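Local coordinates for protein spydx (Streptococcus pyogenes, PDB 2J43) that binds alpha-glucans such as host lung glycogen through paired family 41 carbohydrate-binding modules of a pullulanase that probably hydrolyses alpha-1,6-glucosidic linkages, at residues A[90-95]-A[103-108]; A[145-150]-A[159-164]; A[11-16]-A[69-74]; A[39-44]-A[55-60]; A[200-205]-A[209-214]. All coordinates share one frame; numbering follows the deposited sequence. Where two conformers were deposited one is given.

Contact 1 (A[90-95]-A[103-108]); sequences PKMNEV and AHAYRP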
# COMPACT_ATOMS: atom_id res chain seq x y z
N PRO A 90 -7.14 -6.06 11.66
CA PRO A 90 -8.35 -5.28 11.92
C PRO A 90 -8.16 -3.78 11.91
O PRO A 90 -9.15 -3.06 11.82
CB PRO A 90 -8.81 -5.78 13.32
CG PRO A 90 -8.14 -7.03 13.49
CD PRO A 90 -6.86 -7.01 12.77
N LYS A 91 -6.92 -3.29 11.99
CA LYS A 91 -6.68 -1.85 11.85
C LYS A 91 -6.46 -1.39 10.40
O LYS A 91 -6.25 -0.20 10.19
CB LYS A 91 -5.47 -1.40 12.67
CG LYS A 91 -5.63 -1.52 14.19
CD LYS A 91 -4.46 -0.89 14.93
CE LYS A 91 -4.70 -0.84 16.44
NZ LYS A 91 -4.86 -2.20 17.01
N MSE A 92 -6.50 -2.29 9.42
CA MSE A 92 -6.30 -1.86 8.02
C MSE A 92 -7.44 -0.96 7.59
O MSE A 92 -8.62 -1.34 7.69
CB MSE A 92 -6.14 -3.03 7.09
CG MSE A 92 -6.10 -2.59 5.63
SE MSE A 92 -5.44 -3.98 4.47
CE MSE A 92 -6.49 -3.47 2.86
N ASN A 93 -7.08 0.28 7.26
CA ASN A 93 -8.05 1.35 7.08
C ASN A 93 -8.16 1.96 5.71
O ASN A 93 -8.78 3.01 5.52
CB ASN A 93 -7.95 2.39 8.19
CG ASN A 93 -6.69 3.15 8.10
OD1 ASN A 93 -5.87 2.90 7.23
ND2 ASN A 93 -6.55 4.15 8.99
N GLU A 94 -7.49 1.38 4.72
CA GLU A 94 -7.20 2.07 3.48
C GLU A 94 -6.81 0.98 2.48
O GLU A 94 -6.06 0.08 2.81
CB GLU A 94 -6.23 3.25 3.56
CG GLU A 94 -6.34 4.23 2.42
CD GLU A 94 -5.69 5.57 2.75
OE1 GLU A 94 -4.93 5.66 3.73
OE2 GLU A 94 -5.91 6.54 1.98
N VAL A 95 -7.35 1.06 1.27
CA VAL A 95 -7.00 0.10 0.21
C VAL A 95 -7.09 0.82 -1.11
O VAL A 95 -7.91 1.74 -1.29
CB VAL A 95 -7.98 -1.09 0.29
CG1 VAL A 95 -9.41 -0.60 0.00
CG2 VAL A 95 -7.61 -2.18 -0.59
N ALA A 103 -6.64 -5.45 -5.46
CA ALA A 103 -6.51 -4.64 -4.26
C ALA A 103 -5.08 -4.57 -3.76
O ALA A 103 -4.31 -5.54 -3.90
CB ALA A 103 -7.43 -5.15 -3.19
N HIS A 104 -4.74 -3.44 -3.17
CA HIS A 104 -3.38 -3.18 -2.67
C HIS A 104 -3.47 -2.51 -1.33
O HIS A 104 -4.34 -1.65 -1.11
CB HIS A 104 -2.64 -2.29 -3.68
CG HIS A 104 -2.59 -2.86 -5.05
ND1 HIS A 104 -3.52 -2.55 -6.02
CD2 HIS A 104 -1.71 -3.71 -5.63
CE1 HIS A 104 -3.20 -3.18 -7.15
NE2 HIS A 104 -2.11 -3.89 -6.93
N ALA A 105 -2.54 -2.82 -0.43
CA ALA A 105 -2.56 -2.29 0.91
C ALA A 105 -1.78 -0.95 1.04
O ALA A 105 -1.60 -0.44 2.14
CB ALA A 105 -1.98 -3.34 1.89
N TYR A 106 -1.29 -0.46 -0.09
CA TYR A 106 -0.64 0.86 -0.20
C TYR A 106 -0.86 1.32 -1.64
O TYR A 106 -1.33 0.54 -2.48
CB TYR A 106 0.86 0.73 0.12
CG TYR A 106 1.55 -0.32 -0.72
CD1 TYR A 106 1.91 -0.08 -2.05
CD2 TYR A 106 1.88 -1.57 -0.18
CE1 TYR A 106 2.49 -1.05 -2.83
CE2 TYR A 106 2.49 -2.56 -0.95
CZ TYR A 106 2.82 -2.28 -2.27
OH TYR A 106 3.44 -3.23 -3.05
N ARG A 107 -0.58 2.59 -1.93
CA ARG A 107 -0.73 3.07 -3.28
C ARG A 107 0.34 2.48 -4.22
O ARG A 107 1.52 2.72 -4.00
CB ARG A 107 -0.62 4.57 -3.30
CG ARG A 107 -0.82 5.14 -4.67
CD ARG A 107 -0.80 6.60 -4.63
NE ARG A 107 -0.98 7.13 -5.95
CZ ARG A 107 -1.22 8.41 -6.19
NH1 ARG A 107 -1.31 9.29 -5.19
NH2 ARG A 107 -1.37 8.81 -7.43
N PRO A 108 -0.04 1.74 -5.26
CA PRO A 108 0.95 1.17 -6.18
C PRO A 108 1.69 2.30 -6.91
O PRO A 108 1.09 3.30 -7.29
CB PRO A 108 0.10 0.37 -7.16
CG PRO A 108 -1.16 0.11 -6.42
CD PRO A 108 -1.42 1.28 -5.59
O HOH W 1 -3.58 0.16 3.82

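Contact 2 (A[145-150]-A[159-164]); sequences NGLDLS and VDVPLK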
# COMPACT_ATOMS: atom_id res chain seq x y z
N ASN A 145 28.17 5.58 1.97
CA ASN A 145 27.32 6.63 1.35
C ASN A 145 26.18 6.10 0.42
O ASN A 145 26.19 6.21 -0.80
CB ASN A 145 28.16 7.69 0.66
CG ASN A 145 27.43 9.03 0.48
OD1 ASN A 145 26.25 9.22 0.85
ND2 ASN A 145 28.12 9.94 -0.13
N GLY A 146 25.15 5.61 1.04
CA GLY A 146 24.04 5.11 0.26
C GLY A 146 23.02 6.19 -0.06
O GLY A 146 23.28 7.37 0.02
N LEU A 147 21.81 5.77 -0.40
CA LEU A 147 20.78 6.69 -0.80
C LEU A 147 20.19 7.34 0.43
O LEU A 147 19.78 6.67 1.38
CB LEU A 147 19.67 5.96 -1.57
CG LEU A 147 20.08 5.06 -2.74
CD1 LEU A 147 18.91 4.24 -3.23
CD2 LEU A 147 20.76 5.84 -3.86
N ASP A 148 20.12 8.68 0.43
CA ASP A 148 19.53 9.40 1.56
C ASP A 148 18.05 9.02 1.77
O ASP A 148 17.31 8.82 0.80
CB ASP A 148 19.54 10.92 1.33
CG ASP A 148 20.95 11.53 1.30
OD1 ASP A 148 21.89 11.04 1.93
OD2 ASP A 148 21.16 12.57 0.66
N LEU A 149 17.64 8.99 3.02
CA LEU A 149 16.24 8.88 3.41
C LEU A 149 15.67 10.29 3.74
O LEU A 149 15.13 10.55 4.83
CB LEU A 149 16.14 7.95 4.63
CG LEU A 149 16.29 6.46 4.23
CD1 LEU A 149 16.60 5.61 5.43
CD2 LEU A 149 15.09 5.91 3.52
N SER A 150 15.81 11.21 2.80
CA SER A 150 15.33 12.58 3.00
C SER A 150 13.82 12.71 2.70
O SER A 150 13.17 13.66 3.18
CB SER A 150 16.13 13.57 2.15
OG SER A 150 16.10 13.19 0.80
N VAL A 159 12.90 5.91 -0.02
CA VAL A 159 13.59 6.18 -1.26
C VAL A 159 13.01 5.32 -2.38
O VAL A 159 12.62 4.17 -2.14
CB VAL A 159 15.10 5.96 -1.11
CG1 VAL A 159 15.41 4.55 -0.75
CG2 VAL A 159 15.82 6.49 -2.42
N ASP A 160 12.96 5.88 -3.58
CA ASP A 160 12.51 5.18 -4.77
C ASP A 160 13.74 4.69 -5.53
O ASP A 160 14.61 5.49 -5.94
CB ASP A 160 11.66 6.09 -5.67
CG ASP A 160 10.30 6.37 -5.09
OD1 ASP A 160 9.73 5.42 -4.52
OD2 ASP A 160 9.76 7.49 -5.14
N VAL A 161 13.81 3.40 -5.70
CA VAL A 161 14.97 2.73 -6.28
C VAL A 161 14.68 2.16 -7.68
O VAL A 161 13.92 1.19 -7.80
CB VAL A 161 15.45 1.60 -5.39
CG1 VAL A 161 16.75 0.97 -5.94
CG2 VAL A 161 15.62 2.07 -3.94
N PRO A 162 15.34 2.66 -8.71
CA PRO A 162 15.18 2.04 -10.04
C PRO A 162 15.75 0.63 -10.09
O PRO A 162 16.84 0.43 -9.59
CB PRO A 162 15.97 2.95 -10.99
CG PRO A 162 16.41 4.14 -10.20
CD PRO A 162 16.31 3.77 -8.73
N LEU A 163 15.02 -0.30 -10.69
CA LEU A 163 15.39 -1.70 -10.81
C LEU A 163 15.96 -1.97 -12.24
O LEU A 163 15.68 -1.23 -13.18
CB LEU A 163 14.17 -2.60 -10.57
CG LEU A 163 13.32 -2.43 -9.30
CD1 LEU A 163 12.11 -3.33 -9.31
CD2 LEU A 163 14.18 -2.81 -8.14
N LYS A 164 16.77 -3.01 -12.35
CA LYS A 164 17.26 -3.41 -13.66
C LYS A 164 16.11 -4.05 -14.44
O LYS A 164 15.14 -4.56 -13.85
CB LYS A 164 18.46 -4.35 -13.54
CG LYS A 164 19.79 -3.68 -13.83
CD LYS A 164 20.97 -4.67 -13.79
CE LYS A 164 22.10 -4.20 -12.85
NZ LYS A 164 22.06 -4.88 -11.53

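Contact 3 (A[11-16]-A[69-74]); sequences TLPAGE and YLINNK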
# COMPACT_ATOMS: atom_id res chain seq x y z
N THR A 11 -10.31 3.67 -11.53
CA THR A 11 -11.21 3.93 -12.64
C THR A 11 -12.59 3.33 -12.42
O THR A 11 -12.70 2.09 -12.32
CB THR A 11 -10.68 3.30 -13.93
OG1 THR A 11 -9.29 3.67 -14.15
CG2 THR A 11 -11.41 3.86 -15.14
N LEU A 12 -13.61 4.15 -12.47
CA LEU A 12 -14.96 3.67 -12.33
C LEU A 12 -15.51 3.25 -13.67
O LEU A 12 -14.91 3.61 -14.70
CB LEU A 12 -15.82 4.78 -11.72
CG LEU A 12 -15.36 5.25 -10.31
CD1 LEU A 12 -16.26 6.40 -9.84
CD2 LEU A 12 -15.36 4.14 -9.33
N PRO A 13 -16.60 2.48 -13.68
CA PRO A 13 -17.16 1.93 -14.93
C PRO A 13 -17.34 3.03 -16.00
O PRO A 13 -17.94 4.08 -15.74
CB PRO A 13 -18.44 1.28 -14.47
CG PRO A 13 -18.11 0.84 -13.03
CD PRO A 13 -17.34 1.97 -12.49
N ALA A 14 -16.87 2.73 -17.21
CA ALA A 14 -16.83 3.68 -18.32
C ALA A 14 -18.20 4.24 -18.64
O ALA A 14 -19.16 3.50 -18.84
CB ALA A 14 -16.30 2.98 -19.59
N GLY A 15 -18.26 5.57 -18.74
CA GLY A 15 -19.46 6.25 -19.16
C GLY A 15 -20.60 6.32 -18.18
O GLY A 15 -21.65 6.82 -18.52
N GLU A 16 -20.42 5.84 -16.94
CA GLU A 16 -21.48 5.85 -15.98
C GLU A 16 -21.30 7.10 -15.09
O GLU A 16 -20.19 7.42 -14.65
CB GLU A 16 -21.39 4.60 -15.07
CG GLU A 16 -21.86 3.34 -15.74
CD GLU A 16 -23.36 3.16 -15.76
OE1 GLU A 16 -24.13 4.05 -15.32
OE2 GLU A 16 -23.75 2.13 -16.27
N TYR A 69 -17.39 -6.45 -1.97
CA TYR A 69 -18.01 -5.31 -2.61
C TYR A 69 -18.21 -5.55 -4.10
O TYR A 69 -17.58 -6.43 -4.75
CB TYR A 69 -17.21 -3.99 -2.41
CG TYR A 69 -16.00 -3.95 -3.29
CD1 TYR A 69 -16.04 -3.33 -4.55
CD2 TYR A 69 -14.83 -4.59 -2.90
CE1 TYR A 69 -14.90 -3.39 -5.37
CE2 TYR A 69 -13.68 -4.59 -3.73
CZ TYR A 69 -13.75 -4.00 -4.94
OH TYR A 69 -12.64 -4.06 -5.77
N LEU A 70 -19.07 -4.72 -4.66
CA LEU A 70 -19.20 -4.60 -6.10
C LEU A 70 -19.66 -3.19 -6.40
O LEU A 70 -20.15 -2.51 -5.51
CB LEU A 70 -20.15 -5.64 -6.68
CG LEU A 70 -21.59 -5.56 -6.21
CD1 LEU A 70 -22.34 -4.56 -7.09
CD2 LEU A 70 -22.32 -6.90 -6.22
N ILE A 71 -19.53 -2.80 -7.66
CA ILE A 71 -20.05 -1.51 -8.16
C ILE A 71 -21.23 -1.87 -9.04
O ILE A 71 -21.09 -2.66 -10.00
CB ILE A 71 -18.98 -0.68 -8.94
CG1 ILE A 71 -17.85 -0.29 -8.01
CG2 ILE A 71 -19.61 0.60 -9.57
CD1 ILE A 71 -16.73 0.45 -8.65
N ASN A 72 -22.37 -1.28 -8.76
CA ASN A 72 -23.59 -1.50 -9.54
C ASN A 72 -24.07 -0.20 -10.12
O ASN A 72 -23.43 0.83 -9.94
CB ASN A 72 -24.70 -2.21 -8.72
CG ASN A 72 -25.32 -1.35 -7.58
OD1 ASN A 72 -25.17 -0.15 -7.56
ND2 ASN A 72 -26.16 -1.98 -6.72
N ASN A 73 -25.14 -0.30 -10.89
CA ASN A 73 -25.86 0.89 -11.33
C ASN A 73 -27.32 0.76 -11.03
O ASN A 73 -27.81 -0.24 -10.52
CB ASN A 73 -25.56 1.20 -12.78
CG ASN A 73 -26.09 0.12 -13.73
OD1 ASN A 73 -26.95 -0.68 -13.36
ND2 ASN A 73 -25.58 0.14 -14.96
N LYS A 74 -28.07 1.83 -11.28
CA LYS A 74 -29.45 1.87 -10.84
C LYS A 74 -30.35 0.94 -11.69
O LYS A 74 -31.40 0.54 -11.22
CB LYS A 74 -29.95 3.31 -10.74
CG LYS A 74 -29.97 4.04 -12.03
CD LYS A 74 -30.52 5.49 -11.88
CE LYS A 74 -30.13 6.29 -13.11
NZ LYS A 74 -30.94 5.97 -14.32

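Contact 4 (A[39-44]-A[55-60]); sequences GAITMT and LDVPLA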
# COMPACT_ATOMS: atom_id res chain seq x y z
N GLY A 39 -30.11 0.06 -2.52
CA GLY A 39 -29.48 0.13 -1.22
C GLY A 39 -27.98 0.33 -1.19
O GLY A 39 -27.42 0.45 -0.11
N ALA A 40 -27.32 0.30 -2.33
CA ALA A 40 -25.87 0.55 -2.36
C ALA A 40 -25.54 1.95 -1.84
O ALA A 40 -26.43 2.84 -1.85
CB ALA A 40 -25.36 0.42 -3.81
N ILE A 41 -24.30 2.14 -1.42
CA ILE A 41 -23.77 3.47 -1.09
C ILE A 41 -23.76 4.23 -2.36
O ILE A 41 -23.18 3.79 -3.32
CB ILE A 41 -22.38 3.41 -0.48
CG1 ILE A 41 -22.34 2.51 0.78
CG2 ILE A 41 -21.89 4.84 -0.17
CD1 ILE A 41 -20.98 2.08 1.16
N THR A 42 -24.39 5.42 -2.38
CA THR A 42 -24.31 6.21 -3.63
C THR A 42 -22.91 6.76 -3.88
O THR A 42 -22.38 7.41 -3.01
CB THR A 42 -25.35 7.33 -3.66
OG1 THR A 42 -25.07 8.19 -4.78
CG2 THR A 42 -25.33 8.23 -2.45
N MSE A 43 -22.36 6.56 -5.06
CA MSE A 43 -21.02 7.02 -5.32
C MSE A 43 -20.93 8.53 -5.58
O MSE A 43 -19.87 9.07 -5.76
CB MSE A 43 -20.34 6.19 -6.41
CG MSE A 43 -20.42 4.73 -6.07
SE MSE A 43 -19.05 3.68 -7.06
CE MSE A 43 -17.40 4.56 -6.19
N THR A 44 -22.07 9.21 -5.55
CA THR A 44 -22.03 10.67 -5.36
C THR A 44 -21.27 11.12 -4.13
O THR A 44 -20.73 12.23 -4.12
CB THR A 44 -23.43 11.32 -5.33
OG1 THR A 44 -24.23 10.82 -4.28
CG2 THR A 44 -24.21 11.08 -6.61
N LEU A 55 -13.94 6.58 -1.39
CA LEU A 55 -15.18 6.49 -0.66
C LEU A 55 -14.90 5.68 0.62
O LEU A 55 -14.28 4.61 0.53
CB LEU A 55 -16.21 5.84 -1.57
CG LEU A 55 -17.63 5.72 -1.06
CD1 LEU A 55 -18.20 7.03 -0.52
CD2 LEU A 55 -18.45 5.21 -2.23
N ASP A 56 -15.32 6.19 1.78
CA ASP A 56 -15.12 5.56 3.08
C ASP A 56 -16.28 4.66 3.43
O ASP A 56 -17.45 5.09 3.36
CB ASP A 56 -14.97 6.58 4.19
CG ASP A 56 -13.71 7.39 4.06
OD1 ASP A 56 -12.78 6.98 3.31
OD2 ASP A 56 -13.58 8.48 4.62
N VAL A 57 -15.96 3.40 3.74
CA VAL A 57 -16.96 2.38 4.04
C VAL A 57 -16.85 2.04 5.54
O VAL A 57 -15.84 1.51 5.97
CB VAL A 57 -16.73 1.10 3.25
CG1 VAL A 57 -17.79 0.04 3.63
CG2 VAL A 57 -16.77 1.34 1.72
N PRO A 58 -17.86 2.34 6.35
CA PRO A 58 -17.82 1.96 7.76
C PRO A 58 -17.69 0.45 7.91
O PRO A 58 -18.37 -0.33 7.25
CB PRO A 58 -19.18 2.46 8.30
CG PRO A 58 -19.53 3.58 7.39
CD PRO A 58 -19.09 3.10 6.03
N LEU A 59 -16.80 0.05 8.81
CA LEU A 59 -16.52 -1.35 9.07
C LEU A 59 -17.18 -1.88 10.34
O LEU A 59 -17.57 -1.11 11.19
CB LEU A 59 -15.01 -1.61 9.20
CG LEU A 59 -14.19 -1.35 7.94
CD1 LEU A 59 -12.72 -1.59 8.23
CD2 LEU A 59 -14.68 -2.23 6.75
N ALA A 60 -17.29 -3.17 10.43
CA ALA A 60 -17.95 -3.81 11.57
C ALA A 60 -17.25 -3.43 12.86
O ALA A 60 -16.03 -3.34 12.91
CB ALA A 60 -17.93 -5.27 11.39

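Contact 5 (A[200-205]-A[209-214]); sequences TQVFVK and PKVYNN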
# COMPACT_ATOMS: atom_id res chain seq x y z
N THR A 200 5.41 -2.87 -5.39
CA THR A 200 6.23 -1.71 -5.70
C THR A 200 6.50 -0.85 -4.49
O THR A 200 7.27 0.10 -4.61
CB THR A 200 5.42 -0.76 -6.65
OG1 THR A 200 4.14 -0.42 -6.04
CG2 THR A 200 5.06 -1.41 -8.00
N GLN A 201 6.01 -1.21 -3.31
CA GLN A 201 6.63 -0.85 -2.04
C GLN A 201 6.91 -1.96 -1.07
O GLN A 201 6.19 -2.97 -1.04
CB GLN A 201 5.64 0.14 -1.35
CG GLN A 201 5.21 1.33 -2.23
CD GLN A 201 4.56 2.49 -1.48
OE1 GLN A 201 3.51 3.07 -1.94
NE2 GLN A 201 5.14 2.86 -0.38
N VAL A 202 7.96 -1.77 -0.28
CA VAL A 202 8.27 -2.56 0.88
C VAL A 202 8.49 -1.69 2.09
O VAL A 202 8.64 -0.45 2.02
CB VAL A 202 9.46 -3.51 0.63
CG1 VAL A 202 9.16 -4.49 -0.52
CG2 VAL A 202 10.74 -2.75 0.39
N PHE A 203 8.48 -2.33 3.26
CA PHE A 203 8.41 -1.65 4.51
C PHE A 203 9.33 -2.33 5.49
O PHE A 203 9.25 -3.55 5.69
CB PHE A 203 6.97 -1.67 5.05
CG PHE A 203 5.99 -1.12 4.07
CD1 PHE A 203 5.59 0.18 4.14
CD2 PHE A 203 5.55 -1.89 3.01
CE1 PHE A 203 4.74 0.71 3.13
CE2 PHE A 203 4.70 -1.38 2.05
CZ PHE A 203 4.30 -0.07 2.12
N VAL A 204 10.26 -1.55 6.03
CA VAL A 204 11.16 -2.00 7.10
C VAL A 204 11.14 -1.03 8.25
O VAL A 204 10.72 0.13 8.10
CB VAL A 204 12.64 -2.24 6.62
CG1 VAL A 204 12.73 -3.52 5.76
CG2 VAL A 204 13.15 -1.07 5.90
N LYS A 205 11.49 -1.49 9.45
CA LYS A 205 11.43 -0.65 10.61
C LYS A 205 12.50 -0.95 11.67
O LYS A 205 12.95 -2.09 11.76
CB LYS A 205 10.06 -0.81 11.31
CG LYS A 205 9.68 -2.23 11.68
CD LYS A 205 8.32 -2.22 12.46
CE LYS A 205 7.84 -3.59 12.83
NZ LYS A 205 8.69 -4.29 13.87
N PRO A 209 14.93 -7.25 11.25
CA PRO A 209 15.52 -7.77 10.04
C PRO A 209 14.54 -8.22 8.93
O PRO A 209 15.01 -8.59 7.87
CB PRO A 209 16.29 -9.01 10.55
CG PRO A 209 15.43 -9.51 11.58
CD PRO A 209 15.00 -8.24 12.35
N LYS A 210 13.22 -8.19 9.16
CA LYS A 210 12.29 -8.61 8.13
C LYS A 210 11.90 -7.51 7.17
O LYS A 210 11.67 -6.41 7.63
CB LYS A 210 11.00 -9.11 8.78
CG LYS A 210 11.17 -10.43 9.49
CD LYS A 210 9.83 -10.84 10.14
CE LYS A 210 9.73 -12.35 10.32
NZ LYS A 210 8.39 -12.77 10.87
N VAL A 211 11.79 -7.85 5.89
CA VAL A 211 11.15 -7.00 4.88
C VAL A 211 9.68 -7.39 4.80
O VAL A 211 9.36 -8.56 4.60
CB VAL A 211 11.67 -7.25 3.48
CG1 VAL A 211 11.14 -6.19 2.51
CG2 VAL A 211 13.17 -7.21 3.47
N TYR A 212 8.82 -6.39 4.92
CA TYR A 212 7.38 -6.57 4.92
C TYR A 212 6.87 -6.00 3.62
O TYR A 212 7.41 -5.03 3.09
CB TYR A 212 6.76 -5.88 6.10
CG TYR A 212 7.23 -6.38 7.43
CD1 TYR A 212 6.58 -7.45 8.06
CD2 TYR A 212 8.27 -5.78 8.09
CE1 TYR A 212 6.99 -7.91 9.26
CE2 TYR A 212 8.70 -6.22 9.36
CZ TYR A 212 8.06 -7.32 9.92
OH TYR A 212 8.41 -7.82 11.17
N ASN A 213 5.82 -6.62 3.11
CA ASN A 213 5.19 -6.21 1.86
C ASN A 213 3.94 -5.31 2.08
O ASN A 213 3.22 -5.03 1.15
CB ASN A 213 4.88 -7.43 1.01
CG ASN A 213 3.77 -8.28 1.57
OD1 ASN A 213 2.96 -7.82 2.37
ND2 ASN A 213 3.75 -9.54 1.18
N ASN A 214 3.78 -4.85 3.32
CA ASN A 214 2.65 -4.01 3.73
C ASN A 214 2.98 -3.14 4.90
O ASN A 214 3.86 -3.48 5.70
CB ASN A 214 1.45 -4.92 4.08
CG ASN A 214 1.74 -5.84 5.27
OD1 ASN A 214 2.23 -6.98 5.08
ND2 ASN A 214 1.51 -5.36 6.44
O HOH W 2 11.96 -4.33 9.30

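Contact 1 (A[90-95]-A[103-108])
Val95 CG2, the branch anti to the valine's backbone N, packs on Ala103 CB at 4.0 Å. Further back, Met92, a selenomethionine, lays its selenium loosely against Ala105, with SE 4.4 Å from CB. The second kind of interaction centres on one carbonyl. His104 O receives a CA-H...O contact from Val95 CA at 3.4 Å (133° at the hydrogen), and Val95 CG2 lies equally close to the same oxygen at 3.4 Å, so the valine presents both backbone and branch to it. The third kind runs through water. One molecule donates to Glu94 O and to Ala105 O, each 2.7 Å from it, so two carbonyl oxygens that could not bond to each other are linked and both accept a hydrogen. The His104 ring turns away from 90-95; its ND1 is bonded to Trp96 O. Val95 also pairs through its backbone with Arg6 and His8 of strand 4-9. The arrangement is the open end of the antiparallel beta hairpin 94-97/103-104, where a water bridges the two chains, at the edge of a sheet in the first module.

Contact 2 (A[145-150]-A[159-164])
Leu147 leans its CD1 methyl on two valines of the neighbouring strand at once. CD1 is 3.9 Å from Val159 CG2 and 4.0 Å from Val161 CG2. The leucine side chain is extended, with CG anti to the carbonyl carbon (chi1 -51°) and chi2 at 170°, which carries CD1 out over the strand 159-162. The Leu147 side chain meets that of Val159 at about a right angle, and Leu147 CB adds a second touch on Val159 CG2 at 4.0 Å.

The two valines answer with different branches. In Val159, CG2 is the methyl anti to the backbone N and faces Leu147, while CG1 stands between N and the carbonyl carbon and turns to Leu149. Val161 is rotated the other way (chi1 -175°): its CG1 takes the place anti to N, leaving CG2, beside N, as the methyl that meets Leu147 at a slant. Leu149 starts off to the side but its branch swings back, bringing CD2 to 4.2 Å from Val159 N and 4.5 Å from Val159 CG1. The Asp148 side chain sets off away from 159-164, and its backbone O comes 4.1 Å from Val159 CB.

Val130 of strand 128-134 adds to the patch, touching Leu149 and Val159 and pairing by backbone with Leu147. Asp160 forms a salt bridge with Arg115. The strands 147-153 and 156-162 form a beta hairpin, yet the side-chain contacts here are apolar, so cohesion between these residues rests mainly on dispersion and burial, while Asp148 and Asp160 both set off away from the opposing segment.

Contact 3 (A[11-16]-A[69-74])
Pro13 and Ile71 meet at a slant, CG and CD of the proline ring lying against the isoleucine's CG2 branch: Pro13 CG is 3.8 Å and Pro13 CD 3.9 Å from Ile71 CG2. The other arm of Ile71 runs out to CD1, which meets Leu12 CD2 at 4.0 Å with the two side chains crossing at about a right angle. Ile71 is thus split between two neighbours, its CG2 against the proline and its CD1 beside the leucine, and Phe9 borders it as well.

Further along both segments, Glu16 and Asn73 also cross nearly perpendicularly, but here the contact is polar. Asn73 ND2 donates to Glu16 OE2 at 3.0 Å along a fairly straight N-H. The oxygen lies almost in the amide plane of Asn73, whereas the donor stands 43° out of the carboxylate plane, and the two planes are 56° apart. The Glu16 chain bends at chi2 (-80°), which brings OE2 to the Asn73 amide, with OE1 4.1 Å from Asn73 CB. Asn73 ND2 also donates to Glu77 OE1, so one amide nitrogen serves two carboxylates.

Glu16 ends a type II beta turn begun at Pro13, closed by the hydrogen bond from Glu16 N to Pro13 O, 3.3 Å long, with Gly15 at the turn position of positive phi. The turn lies in the loop joining strands 4-9 and 21-27, which belong to different sheets; seated on strand 66-73, this loop is a sheet-to-sheet connection of the kind found in beta-sandwich modules.

Contact 4 (A[39-44]-A[55-60])
Leu55 pushes its CD2 methyl into the notch between Ile41 and Met43, a selenomethionine. CD2 sits 4.0 Å from Ile41 CG2 and 4.1 Å from Met43 CE, so one methyl is held between a branch and a chain end. With CG anti to the backbone N (chi1 -176°), the Leu55 branch extends across to 39-44. The side chains of Ile41 and Leu55 run antiparallel, side by side. The Met43 chain is extended at chi2 but bends at chi3 (64°), which brings its methyl round to close the notch at an inclined approach. Strand 41-42 belongs to one sheet of the beta-sandwich and strand 53-58 to the other, so the contact lies in the layer between two sheets, next to Leu23 of strand 21-27, which both Leu55 and Val57 touch. Phe9 and Leu21 lie against Met43. Beyond the notch, the longer arm of Ile41 carries CD1 over Val57, where it meets CG2 at a looser 4.3 Å. Alternate residues face outward: Thr42 OG1 and Thr44 OG1 share a hydrogen bond of 2.8 Å on the side turned from 55-60, and Asp56 forms a salt bridge with Arg6.

Contact 5 (A[200-205]-A[209-214])
Phe203 and Tyr212 face each other as a single antiparallel hydrogen-bonded pair. Phe203 N donates to Tyr212 O at 2.9 Å with a bent N-H...O angle of 143°. The return bond, Tyr212 N to Phe203 O, measures 3.0 Å, is straighter at 157° and lies in the carbonyl plane. Tyr212 O has a second, weaker visitor in Val202 CA, whose CA-H...O contact is 3.4 Å long. Phe203 O likewise meets the edge of the Tyr212 ring, 3.4 Å from CD2.

Past the pair the two chains part, and a water takes over: it accepts from Lys205 N at 2.9 Å and lies 2.7 Å from Lys210 O, to which it is hydrogen-bonded. The polar ends of the side chains find partners outside 200-205 and 209-214. Lys205 NZ and Tyr212 OH both go to Asp208 OD2, so the carboxylate of Asp208, between the two segments, gathers a cation and a hydroxyl, and Lys210 NZ forms a salt bridge with Asp219.

Packing fills the remainder. The backbone C of Asn214 lies 3.4 Å above one face of the Phe203 ring, displaced from its centre; Tyr155 meets that ring edge-to-face. On the opposite side of the strand, Val202 CB packs on Val211 CG1 at 3.7 Å, near Phe193. Backbone bonds are thus few but buried between aromatic and aliphatic side chains. Such shielding probably strengthens them, and it lets the C-terminal segment 209-214 ride along the edge strand 201-205.

Overall arrangement
Contacts 1, 3 and 4 belong to the first of the two modules and contacts 2 and 5 to the second. In the first, contacts 3 and 4 adjoin, with centres about 13 Å apart: Leu12 CD2 meets Met43 CE at 3.8 Å, so their apolar patches are continuous. Contact 1 borders contact 4 lightly, Met92 O lying 4.1 Å from Leu59 CD1. In the second, contacts 2 and 5 lie about 15 Å apart between centres and reach the same sheet without touching. Contact 1 also meets contact 5, about 14 Å away between centres, where Tyr106 OH forms a weak hydrogen bond with Thr200 N, so the chain leaving the first module meets the start of the second's edge strand.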